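Local atomic coordinates of EH1AB1 (Metagenome, PDB entry 6I8F), a protein that hydrolyses esters and probably belongs to the serine hydrolases of the alpha/beta hydrolase fold. Residues H154-A159 and A191-P196. Sequence-based numbering, arbitrary orientation.
Sequences HIRDNA and AGETGP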
loop_
_atom_site.group_PDB
_atom_site.type_symbol
_atom_site.label_atom_id
_atom_site.label_comp_id
_atom_site.label_asym_id
_atom_site.label_seq_id
_atom_site.Cartn_x
_atom_site.Cartn_y
_atom_site.Cartn_z
ATOM N N HIS A 154 2.678 17.668 21.919
ATOM C CA HIS A 154 3.919 18.358 22.300
ATOM C C HIS A 154 4.868 18.505 21.097
ATOM O O HIS A 154 5.450 19.573 20.870
ATOM C CB HIS A 154 4.604 17.626 23.454
ATOM C CG HIS A 154 5.873 18.279 23.884
ATOM N ND1 HIS A 154 5.888 19.378 24.727
ATOM C CD2 HIS A 154 7.160 18.026 23.559
ATOM C CE1 HIS A 154 7.136 19.757 24.925
ATOM N NE2 HIS A 154 7.938 18.939 24.220
ATOM N N ILE A 155 5.058 17.419 20.344
ATOM C CA ILE A 155 5.928 17.462 19.145
ATOM C C ILE A 155 5.290 18.348 18.062
ATOM O O ILE A 155 5.993 19.149 17.439
ATOM C CB ILE A 155 6.253 16.042 18.663
ATOM C CG1 ILE A 155 7.124 15.337 19.710
ATOM C CG2 ILE A 155 6.900 16.081 17.284
ATOM C CD1 ILE A 155 7.079 13.829 19.671
ATOM N N ARG A 156 3.970 18.233 17.870
ATOM C CA ARG A 156 3.230 19.086 16.918
ATOM C C ARG A 156 3.460 20.563 17.265
ATOM O O ARG A 156 3.740 21.374 16.398
ATOM C CB ARG A 156 1.734 18.741 16.924
ATOM C CG ARG A 156 0.856 19.615 16.033
ATOM C CD ARG A 156 -0.602 19.674 16.477
ATOM N NE ARG A 156 -0.803 20.192 17.828
ATOM C CZ ARG A 156 -1.819 19.874 18.633
ATOM N NH1 ARG A 156 -2.799 19.090 18.217
ATOM N NH2 ARG A 156 -1.842 20.337 19.870
ATOM N N ASP A 157 3.329 20.910 18.547
ATOM C CA ASP A 157 3.360 22.301 18.960
ATOM C C ASP A 157 4.801 22.822 18.994
ATOM O O ASP A 157 5.003 24.013 19.044
ATOM C CB ASP A 157 2.636 22.482 20.297
ATOM C CG ASP A 157 1.148 22.211 20.194
ATOM O OD1 ASP A 157 0.614 22.237 19.067
ATOM O OD2 ASP A 157 0.539 21.957 21.236
ATOM N N ASN A 158 5.788 21.922 18.982
ATOM C CA ASN A 158 7.201 22.270 19.102
ATOM C C ASN A 158 7.990 21.625 17.954
ATOM O O ASN A 158 9.138 21.196 18.126
ATOM C CB ASN A 158 7.715 21.852 20.479
ATOM C CG ASN A 158 7.003 22.607 21.580
ATOM O OD1 ASN A 158 7.311 23.774 21.810
ATOM N ND2 ASN A 158 6.009 21.984 22.206
ATOM N N ALA A 159 7.360 21.573 16.781
ATOM C CA ALA A 159 7.806 20.733 15.669
ATOM C C ALA A 159 9.261 21.066 15.314
ATOM O O ALA A 159 10.111 20.164 15.186
ATOM C CB ALA A 159 6.868 20.917 14.495
ATOM N N ALA A 191 -11.407 16.776 19.436
ATOM C CA ALA A 191 -11.102 17.970 20.235
ATOM C C ALA A 191 -11.028 19.233 19.363
ATOM O O ALA A 191 -10.802 20.319 19.886
ATOM C CB ALA A 191 -9.811 17.748 20.973
ATOM N N GLY A 192 -11.188 19.089 18.041
ATOM C CA GLY A 192 -11.145 20.209 17.115
ATOM C C GLY A 192 -9.750 20.786 16.946
ATOM O O GLY A 192 -9.606 21.956 16.635
ATOM N N GLU A 193 -8.697 19.982 17.134
ATOM C CA GLU A 193 -7.355 20.523 16.884
ATOM C C GLU A 193 -6.721 19.798 15.688
ATOM O O GLU A 193 -7.293 18.844 15.137
ATOM C CB GLU A 193 -6.483 20.536 18.143
ATOM C CG GLU A 193 -6.662 19.373 19.088
ATOM C CD GLU A 193 -5.722 19.482 20.275
ATOM O OE1 GLU A 193 -4.645 18.859 20.235
ATOM O OE2 GLU A 193 -6.058 20.217 21.223
ATOM N N THR A 194 -5.569 20.323 15.262
ATOM C CA THR A 194 -4.765 19.760 14.192
ATOM C C THR A 194 -4.252 18.378 14.602
ATOM O O THR A 194 -3.591 18.211 15.606
ATOM C CB THR A 194 -3.617 20.704 13.838
ATOM O OG1 THR A 194 -4.254 21.913 13.433
ATOM C CG2 THR A 194 -2.717 20.191 12.733
ATOM N N GLY A 195 -4.590 17.385 13.787
ATOM C CA GLY A 195 -4.162 16.053 14.010
ATOM C C GLY A 195 -2.993 15.692 13.107
ATOM O O GLY A 195 -2.514 16.523 12.337
ATOM N N PRO A 196 -2.521 14.429 13.187
ATOM C CA PRO A 196 -1.455 13.933 12.327
ATOM C C PRO A 196 -1.825 14.027 10.847
ATOM O O PRO A 196 -2.988 13.956 10.513
ATOM C CB PRO A 196 -1.330 12.460 12.739
ATOM C CG PRO A 196 -1.839 12.437 14.157
ATOM C CD PRO A 196 -3.002 13.404 14.125
#
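Arg156, in the last turn of helix 143-157, reaches across to the loop 191-196 and meets Glu193 OE1 and the carbonyl oxygen of Thr194 with NH1. All the close polar contacts are made at the edge of its guanidinium. Arg156 NH1 donates to Glu193 OE1 at 2.7 Å in a nearly straight hydrogen bond (162°) that is part of a salt bridge, and the same nitrogen binds Thr194 O at 2.9 Å, in the carbonyl plane. The two side chains of the bridge cross at about a right angle; the guanidinium and carboxylate planes are 57° apart, and NH1 meets OE1 from above the carboxylate plane; a weak bond from NH2 joins the same oxygen. On the helix side Asp157 grips the group side-on, Arg156 NE to Asp157 OD1 at 2.8 Å and Arg156 NH2 to Asp157 OD2 at 3.2 Å. CG of Arg156 lies anti to the backbone N (chi1 177°), and a bend at chi3 swings the guanidinium into this clasp, fixing its rotation between two acids whose negative charges it probably offsets. Away from this polar grip the contact is loose: between the side chains the one approach is Arg156 CD to Thr194 CB, 4.1 Å, and both Thr194 and Asp157 are exposed to solvent. Replacing Arg156 by an alanine would remove the guanidinium and is likely to leave Thr194 O without this donor and Asp157 and Glu193 without their shared positive partner. Glu193 OE1 also bridges to Arg153, one turn earlier on the helix. The contact thus ties the C-terminal end of helix 143-157 to the loop joining helix 176-190 to strand 198-202, at the surface of the alpha/beta hydrolase fold, with Arg156 also touching Leu169 of central strand 169-174.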